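Local coordinates for protein endoglucanase FnCel5A (Fervidobacterium nodosum, PDB 3NCO) that probably cleaves internal beta-1,4-glucosidic bonds of cellulose, as a family 5 glycoside hydrolase with a TIM-barrel fold, at residues Pro33-Gly36 and Val40-Glu43; Gln125-Phe130 and Gly163-Thr168; Arg188-Val193 and Ser246-Lys251. All blocks are in the same frame, centred on the assembly; numbering follows the deposited sequence.

Interaction 1 of 3, residues Pro33-Gly36 and Val40-Glu43; sequences PVEG and VYIE
E35 lays its carboxylate against Y41 and I42. All three sit in the loop that follows the first strand of the TIM barrel, 22-25, and leads into helix 44-53. The E35 chain runs straight out, with CG anti to the backbone N (chi1 -168°) and no bend beyond. This carries the carboxylate over one face of the Y41 ring. E35 OE2 stands 3.5 Å above the ring plane, toward the rim, and E35 OE1 lies 3.4 Å from Y41 CE1. The carboxylate and ring planes are 24° apart, so the flat groups lie nearly layered while the side chains cross at about a right angle. E35 OE2 also accepts a hydrogen bond from I42 N at 2.7 Å. It is nearly straight, 169° at the hydrogen, and comes in nearly along the C-O axis. OE1 is in a salt bridge with R83, which also donates to I42 O. With an alanine in place of this glutamate, I42 N would probably lose its acceptor, R83 its charge partner and the Y41 face its cover. The G36 backbone has a positive phi that suits glycine, because a CB would collide with the carbonyl O of E35. Water 1 joins the two arms of the loop: it accepts from G36 N at 2.9 Å and donates to V40 O at 2.8 Å.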
loop_
_atom_site.group_PDB
_atom_site.type_symbol
_atom_site.label_atom_id
_atom_site.label_comp_id
_atom_site.label_asym_id
_atom_site.label_seq_id
_atom_site.Cartn_x
_atom_site.Cartn_y
_atom_site.Cartn_z
ATOM N N PRO A 33 -14.061 5.848 -7.728
ATOM C CA PRO A 33 -14.872 6.990 -7.280
ATOM C C PRO A 33 -16.061 6.566 -6.407
ATOM O O PRO A 33 -16.471 7.286 -5.478
ATOM C CB PRO A 33 -15.386 7.599 -8.596
ATOM C CG PRO A 33 -14.393 7.129 -9.652
ATOM C CD PRO A 33 -13.947 5.751 -9.194
ATOM N N VAL A 34 -16.674 5.442 -6.797
ATOM C CA VAL A 34 -17.717 4.776 -6.028
ATOM C C VAL A 34 -17.340 3.280 -6.020
ATOM O O VAL A 34 -16.996 2.689 -7.070
ATOM C CB VAL A 34 -19.111 4.932 -6.685
ATOM C CG1 VAL A 34 -20.114 4.078 -5.916
ATOM C CG2 VAL A 34 -19.580 6.381 -6.684
ATOM N N GLU A 35 -17.390 2.647 -4.837
ATOM C CA GLU A 35 -16.949 1.233 -4.787
ATOM C C GLU A 35 -17.833 0.428 -5.733
ATOM O O GLU A 35 -19.076 0.468 -5.670
ATOM C CB GLU A 35 -17.040 0.662 -3.387
ATOM C CG GLU A 35 -16.322 -0.700 -3.224
ATOM C CD GLU A 35 -16.636 -1.393 -1.897
ATOM O OE1 GLU A 35 -17.333 -0.777 -1.079
ATOM O OE2 GLU A 35 -16.206 -2.561 -1.700
ATOM N N GLY A 36 -17.167 -0.359 -6.578
ATOM C CA GLY A 36 -17.879 -1.169 -7.576
ATOM C C GLY A 36 -17.754 -0.588 -8.974
ATOM O O GLY A 36 -17.908 -1.298 -9.967
ATOM N N VAL A 40 -14.897 -3.981 -9.026
ATOM C CA VAL A 40 -14.567 -4.719 -7.804
ATOM C C VAL A 40 -15.383 -4.202 -6.645
ATOM O O VAL A 40 -15.519 -2.985 -6.441
ATOM C CB VAL A 40 -13.096 -4.603 -7.464
ATOM C CG1 VAL A 40 -12.766 -5.503 -6.269
ATOM C CG2 VAL A 40 -12.238 -5.017 -8.660
ATOM N N TYR A 41 -15.951 -5.126 -5.865
ATOM C CA TYR A 41 -16.750 -4.699 -4.722
ATOM C C TYR A 41 -16.367 -5.679 -3.636
ATOM O O TYR A 41 -16.430 -6.903 -3.870
ATOM C CB TYR A 41 -18.259 -4.786 -5.016
ATOM C CG TYR A 41 -19.068 -4.368 -3.807
ATOM C CD1 TYR A 41 -19.222 -3.026 -3.524
ATOM C CD2 TYR A 41 -19.638 -5.326 -2.937
ATOM C CE1 TYR A 41 -19.933 -2.592 -2.390
ATOM C CE2 TYR A 41 -20.323 -4.910 -1.774
ATOM C CZ TYR A 41 -20.453 -3.543 -1.526
ATOM O OH TYR A 41 -21.154 -3.094 -0.417
ATOM N N ILE A 42 -15.974 -5.172 -2.468
ATOM C CA ILE A 42 -15.441 -6.057 -1.411
ATOM C C ILE A 42 -16.536 -6.893 -0.736
ATOM O O ILE A 42 -17.434 -6.371 -0.092
ATOM C CB ILE A 42 -14.603 -5.267 -0.368
ATOM C CG1 ILE A 42 -13.484 -4.467 -1.092
ATOM C CG2 ILE A 42 -14.047 -6.257 0.718
ATOM C CD1 ILE A 42 -12.748 -3.495 -0.250
ATOM N N GLU A 43 -16.429 -8.194 -0.917
ATOM C CA GLU A 43 -17.324 -9.152 -0.281
ATOM C C GLU A 43 -16.733 -9.544 1.049
ATOM O O GLU A 43 -15.521 -9.686 1.184
ATOM C CB GLU A 43 -17.533 -10.410 -1.201
ATOM C CG GLU A 43 -18.166 -10.045 -2.591
ATOM C CD GLU A 43 -18.336 -11.254 -3.617
ATOM O OE1 GLU A 43 -18.360 -12.453 -3.153
ATOM O OE2 GLU A 43 -18.503 -11.025 -4.900
HETATM O O HOH W 1 -14.738 -0.873 -8.036
#

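Interaction 2 of 3, residues Gln125-Phe130 and Gly163-Thr168; sequences QVAQAF and GEIRKT
On the helix that brings T168 to A127 and Q128, K167 NZ donates to E164 OE2 at 3.0 Å in a salt bridge. The lysine comes in on the syn side of the carboxylate, 35° out of its plane. The other oxygen, E164 OE1, pairs with K124 of helix 112-130. The carboxylate is thus held by two positive groups, one from each helix, which would be expected to favour its charged form. The helices are 112-130 and 151-168, two of the outer helices of the TIM barrel. Strand 137-140 lies in the chain between them. Their segments 125-130 and 163-168 run nearly parallel, with a signed crossing angle of -17° and axes 8.5 Å apart at closest. The small side chain of A127 is consistent with this close spacing. Its methyl points at the other helix, with A127 CB 3.9 Å from I165 CA and 4.3 Å from I165 CG1. On the barrel side, A127 and I165 both pack on F139 of strand 137-140. T168 extends the contact towards the surface, where it meets Q128. T168 OG1 sits between the backbone N and the carbonyl carbon (chi1 51°), which directs it at the A127 methyl, 3.4 Å from A127 CB. The other branch, T168 CG2, is met by Q128 OE1 at 3.3 Å. The Q128 chain bends at chi2 to bring the amide there, and the two side chains cross at about a right angle. The carbonyl O of A127 accepts a hydrogen bond from N169 ND2, just past T168.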
loop_
_atom_site.group_PDB
_atom_site.type_symbol
_atom_site.label_atom_id
_atom_site.label_comp_id
_atom_site.label_asym_id
_atom_site.label_seq_id
_atom_site.Cartn_x
_atom_site.Cartn_y
_atom_site.Cartn_z
ATOM N N GLN A 125 -10.757 13.030 11.240
ATOM C CA GLN A 125 -11.978 12.261 11.339
ATOM C C GLN A 125 -11.763 10.740 11.351
ATOM O O GLN A 125 -12.441 10.035 12.105
ATOM C CB GLN A 125 -12.873 12.615 10.187
ATOM C CG GLN A 125 -13.422 14.001 10.364
ATOM C CD GLN A 125 -14.237 14.376 9.162
ATOM O OE1 GLN A 125 -15.346 13.902 9.014
ATOM N NE2 GLN A 125 -13.652 15.149 8.243
ATOM N N VAL A 126 -10.929 10.225 10.471
ATOM C CA VAL A 126 -10.702 8.780 10.403
ATOM C C VAL A 126 -10.028 8.314 11.705
ATOM O O VAL A 126 -10.475 7.304 12.341
ATOM C CB VAL A 126 -9.832 8.396 9.211
ATOM C CG1 VAL A 126 -9.591 6.858 9.230
ATOM C CG2 VAL A 126 -10.478 8.848 7.887
ATOM N N ALA A 127 -9.046 9.080 12.168
ATOM C CA ALA A 127 -8.425 8.781 13.460
ATOM C C ALA A 127 -9.443 8.807 14.586
ATOM O O ALA A 127 -9.412 7.970 15.517
ATOM C CB ALA A 127 -7.247 9.745 13.776
ATOM N N GLN A 128 -10.335 9.808 14.597
ATOM C CA GLN A 128 -11.311 9.840 15.679
ATOM C C GLN A 128 -12.184 8.598 15.604
ATOM O O GLN A 128 -12.488 7.958 16.654
ATOM C CB GLN A 128 -12.185 11.073 15.576
ATOM C CG GLN A 128 -13.386 11.079 16.552
ATOM C CD GLN A 128 -12.968 11.331 17.994
ATOM O OE1 GLN A 128 -11.976 11.999 18.244
ATOM N NE2 GLN A 128 -13.728 10.786 18.946
ATOM N N ALA A 129 -12.586 8.235 14.386
ATOM C CA ALA A 129 -13.547 7.120 14.210
ATOM C C ALA A 129 -12.946 5.782 14.620
ATOM O O ALA A 129 -13.654 4.914 15.203
ATOM C CB ALA A 129 -14.107 7.071 12.806
ATOM N N PHE A 130 -11.644 5.618 14.358
ATOM C CA PHE A 130 -10.996 4.317 14.611
ATOM C C PHE A 130 -10.159 4.283 15.909
ATOM O O PHE A 130 -9.490 3.311 16.187
ATOM C CB PHE A 130 -10.162 3.919 13.366
ATOM C CG PHE A 130 -11.028 3.462 12.215
ATOM C CD1 PHE A 130 -11.484 2.144 12.168
ATOM C CD2 PHE A 130 -11.384 4.339 11.192
ATOM C CE1 PHE A 130 -12.294 1.697 11.085
ATOM C CE2 PHE A 130 -12.187 3.925 10.101
ATOM C CZ PHE A 130 -12.623 2.584 10.042
ATOM N N GLY A 163 0.288 14.715 13.347
ATOM C CA GLY A 163 -0.098 15.461 14.553
ATOM C C GLY A 163 -1.564 15.287 14.914
ATOM O O GLY A 163 -1.921 15.046 16.110
ATOM N N GLU A 164 -2.447 15.384 13.914
ATOM C CA GLU A 164 -3.880 15.200 14.174
ATOM C C GLU A 164 -4.197 13.746 14.509
ATOM O O GLU A 164 -5.003 13.461 15.399
ATOM C CB GLU A 164 -4.704 15.647 12.969
ATOM C CG GLU A 164 -4.745 17.183 12.860
ATOM C CD GLU A 164 -5.465 17.825 14.037
ATOM O OE1 GLU A 164 -6.371 17.206 14.633
ATOM O OE2 GLU A 164 -5.114 18.967 14.368
ATOM N N ILE A 165 -3.568 12.813 13.804
ATOM C CA ILE A 165 -3.765 11.404 14.158
ATOM C C ILE A 165 -3.368 11.136 15.609
ATOM O O ILE A 165 -4.100 10.441 16.354
ATOM C CB ILE A 165 -2.957 10.474 13.198
ATOM C CG1 ILE A 165 -3.537 10.541 11.762
ATOM C CG2 ILE A 165 -2.873 9.008 13.741
ATOM C CD1 ILE A 165 -2.671 9.840 10.670
ATOM N N ARG A 166 -2.206 11.656 16.003
ATOM C CA ARG A 166 -1.638 11.344 17.321
ATOM C C ARG A 166 -2.456 11.881 18.498
ATOM O O ARG A 166 -2.277 11.405 19.621
ATOM C CB ARG A 166 -0.168 11.791 17.373
ATOM C CG ARG A 166 0.711 10.916 16.542
ATOM C CD ARG A 166 1.225 9.762 17.308
ATOM N NE ARG A 166 2.045 8.874 16.464
ATOM C CZ ARG A 166 1.657 7.705 15.968
ATOM N NH1 ARG A 166 0.461 7.201 16.175
ATOM N NH2 ARG A 166 2.517 7.041 15.239
ATOM N N LYS A 167 -3.338 12.849 18.236
ATOM C CA LYS A 167 -4.177 13.444 19.275
ATOM C C LYS A 167 -5.113 12.376 19.877
ATOM O O LYS A 167 -5.348 12.354 21.083
ATOM C CB LYS A 167 -5.003 14.620 18.722
ATOM C CG LYS A 167 -4.194 15.889 18.556
ATOM C CD LYS A 167 -5.052 17.038 18.096
ATOM C CE LYS A 167 -4.205 18.276 17.875
ATOM N NZ LYS A 167 -5.092 19.367 17.355
ATOM N N THR A 168 -5.635 11.507 19.016
ATOM C CA THR A 168 -6.574 10.467 19.413
ATOM C C THR A 168 -5.965 9.042 19.392
ATOM O O THR A 168 -6.496 8.135 20.022
ATOM C CB THR A 168 -7.811 10.459 18.481
ATOM O OG1 THR A 168 -7.394 10.427 17.115
ATOM C CG2 THR A 168 -8.702 11.691 18.729
#

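Interaction 3 of 3, residues Arg188-Val193 and Ser246-Lys251; sequences RELKLV and SEWAKK
The connection between strands 174-177 and 198-204 of the TIM barrel meets helix 232-252 here, through one large side chain. W248 projects from the helix toward R188, L190 and L192. Its CG lies anti to the backbone N (chi1 -180°), and the indole plane stands about square to the plane of CA, CB and CG (chi2 92°). The ring thus reaches out from the helix as a flat plate with loop residues at several places round it. The backbone of R188 lies over one face. R188 N is above the ring, and R188 CA comes to 3.7 Å from W248 NE1. The far end of the six-membered ring meets the two leucines. L190 CD2 touches W248 CH2 at 4.0 Å, with the side chains crossing at about a right angle. L192 comes from the opposite direction and brings L192 CD1 to 3.9 Å from W248 CH2, at an oblique angle to the ring. L190, L192 and W248 also rest together on V200 of strand 198-204, so loop and helix meet over the same strand of the barrel. The guanidinium group of R188 takes no part in the indole contact; its NH2 bonds to Y244 OH of the same helix. The ring edge carries a polar link as well. L190 O lies near the ring plane, 3.7 Å from W248 CZ2. Water 2 lies in that plane, at the pyrrole edge. It accepts from W248 NE1 at 2.9 Å and donates to two carbonyls, L190 O at 2.8 Å and R188 O at 3.1 Å.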
loop_
_atom_site.group_PDB
_atom_site.type_symbol
_atom_site.label_atom_id
_atom_site.label_comp_id
_atom_site.label_asym_id
_atom_site.label_seq_id
_atom_site.Cartn_x
_atom_site.Cartn_y
_atom_site.Cartn_z
ATOM N N ARG A 188 15.727 8.612 -0.236
ATOM C CA ARG A 188 16.605 9.563 0.401
ATOM C C ARG A 188 15.987 10.949 0.492
ATOM O O ARG A 188 16.543 11.820 1.152
ATOM C CB ARG A 188 17.930 9.651 -0.375
ATOM C CG ARG A 188 17.742 10.058 -1.883
ATOM C CD ARG A 188 19.119 10.061 -2.595
ATOM N NE ARG A 188 19.189 10.710 -3.911
ATOM C CZ ARG A 188 18.977 10.145 -5.116
ATOM N NH1 ARG A 188 19.137 10.924 -6.204
ATOM N NH2 ARG A 188 18.582 8.853 -5.278
ATOM N N GLU A 189 14.870 11.187 -0.202
ATOM C CA GLU A 189 14.260 12.518 -0.170
ATOM C C GLU A 189 13.326 12.613 1.002
ATOM O O GLU A 189 12.886 13.678 1.327
ATOM C CB GLU A 189 13.440 12.790 -1.458
ATOM C CG GLU A 189 14.183 12.534 -2.764
ATOM C CD GLU A 189 15.276 13.524 -3.063
ATOM O OE1 GLU A 189 15.363 14.581 -2.383
ATOM O OE2 GLU A 189 16.060 13.237 -4.000
ATOM N N LEU A 190 12.994 11.481 1.617
ATOM C CA LEU A 190 12.011 11.492 2.715
ATOM C C LEU A 190 12.678 11.962 3.996
ATOM O O LEU A 190 13.733 11.425 4.372
ATOM C CB LEU A 190 11.452 10.080 2.895
ATOM C CG LEU A 190 10.354 9.828 3.905
ATOM C CD1 LEU A 190 9.123 10.715 3.644
ATOM C CD2 LEU A 190 9.980 8.314 3.914
ATOM N N LYS A 191 12.078 12.966 4.660
ATOM C CA LYS A 191 12.553 13.446 5.972
ATOM C C LYS A 191 11.649 12.875 7.068
ATOM O O LYS A 191 10.430 13.086 7.036
ATOM C CB LYS A 191 12.558 14.971 6.023
ATOM C CG LYS A 191 13.065 15.492 7.294
ATOM C CD LYS A 191 12.680 16.948 7.523
ATOM C CE LYS A 191 13.482 17.874 6.630
ATOM N NZ LYS A 191 13.003 19.261 6.921
ATOM N N LEU A 192 12.245 12.167 8.026
ATOM C CA LEU A 192 11.463 11.508 9.078
ATOM C C LEU A 192 11.124 12.493 10.210
ATOM O O LEU A 192 11.457 13.690 10.133
ATOM C CB LEU A 192 12.146 10.212 9.545
ATOM C CG LEU A 192 12.263 9.148 8.453
ATOM C CD1 LEU A 192 12.959 7.909 8.982
ATOM C CD2 LEU A 192 10.833 8.761 8.004
ATOM N N VAL A 193 10.368 12.043 11.174
ATOM C CA VAL A 193 10.076 12.825 12.373
ATOM C C VAL A 193 10.402 11.912 13.546
ATOM O O VAL A 193 10.607 10.714 13.357
ATOM C CB VAL A 193 8.604 13.256 12.421
ATOM C CG1 VAL A 193 8.334 14.275 11.279
ATOM C CG2 VAL A 193 7.707 12.081 12.322
ATOM N N SER A 246 17.313 -0.614 2.069
ATOM C CA SER A 246 17.724 -1.193 3.321
ATOM C C SER A 246 18.820 -0.378 3.980
ATOM O O SER A 246 18.754 -0.079 5.175
ATOM C CB SER A 246 18.194 -2.640 3.068
ATOM O OG SER A 246 18.876 -3.120 4.203
ATOM N N GLU A 247 19.845 0.022 3.224
ATOM C CA GLU A 247 20.882 0.847 3.865
ATOM C C GLU A 247 20.314 2.175 4.408
ATOM O O GLU A 247 20.666 2.625 5.529
ATOM C CB GLU A 247 22.043 1.104 2.881
ATOM C CG GLU A 247 22.759 -0.193 2.436
ATOM C CD GLU A 247 23.835 0.028 1.353
ATOM O OE1 GLU A 247 23.827 1.103 0.683
ATOM O OE2 GLU A 247 24.686 -0.882 1.157
ATOM N N TRP A 248 19.440 2.802 3.632
ATOM C CA TRP A 248 18.775 4.028 4.123
ATOM C C TRP A 248 17.948 3.790 5.391
ATOM O O TRP A 248 18.031 4.571 6.349
ATOM C CB TRP A 248 17.911 4.661 2.995
ATOM C CG TRP A 248 17.215 5.900 3.419
ATOM C CD1 TRP A 248 17.669 7.175 3.304
ATOM C CD2 TRP A 248 15.925 5.989 4.054
ATOM N NE1 TRP A 248 16.753 8.063 3.832
ATOM C CE2 TRP A 248 15.661 7.364 4.291
ATOM C CE3 TRP A 248 14.948 5.032 4.430
ATOM C CZ2 TRP A 248 14.442 7.829 4.886
ATOM C CZ3 TRP A 248 13.752 5.492 5.044
ATOM C CH2 TRP A 248 13.510 6.876 5.248
ATOM N N ALA A 249 17.135 2.727 5.373
ATOM C CA ALA A 249 16.286 2.446 6.526
ATOM C C ALA A 249 17.108 2.138 7.802
ATOM O O ALA A 249 16.693 2.519 8.926
ATOM C CB ALA A 249 15.336 1.336 6.195
ATOM N N LYS A 250 18.207 1.401 7.643
ATOM C CA LYS A 250 19.041 1.108 8.807
ATOM C C LYS A 250 19.649 2.409 9.349
ATOM O O LYS A 250 19.779 2.606 10.572
ATOM C CB LYS A 250 20.145 0.151 8.412
ATOM C CG LYS A 250 19.670 -1.267 8.192
ATOM C CD LYS A 250 20.876 -1.860 7.545
ATOM C CE LYS A 250 20.789 -3.290 7.325
ATOM N NZ LYS A 250 22.138 -3.500 6.677
ATOM N N LYS A 251 20.095 3.282 8.426
ATOM C CA LYS A 251 20.701 4.543 8.856
ATOM C C LYS A 251 19.683 5.391 9.574
ATOM O O LYS A 251 20.038 6.130 10.512
ATOM C CB LYS A 251 21.266 5.294 7.650
ATOM C CG LYS A 251 21.949 6.599 8.023
ATOM C CD LYS A 251 22.426 7.352 6.811
ATOM C CE LYS A 251 23.119 8.667 7.250
ATOM N NZ LYS A 251 24.013 8.467 8.403
HETATM O O HOH W 2 16.442 10.896 4.129
#

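How the interactions relate
All three contacts are peripheral, and none touches another. Each has a buried part (V40 and I42; A127 and I165; L190) and a more exposed one (Y41; Q128; R188). Interaction 1 is local: it folds one loop after the first strand, using a backbone N-H to carboxylate bond and a water. Interactions 2 and 3 join elements far apart in sequence. Interaction 2 packs two neighbouring outer helices through an alanine, an isoleucine and a threonine, with a salt-bridged carboxylate near the surface. Interaction 3 sets a loop against a helix through an indole and a water. Helix 151-168 links the last two: it supplies one side of interaction 2, and its N155 and Y158 bond to the loop of interaction 3.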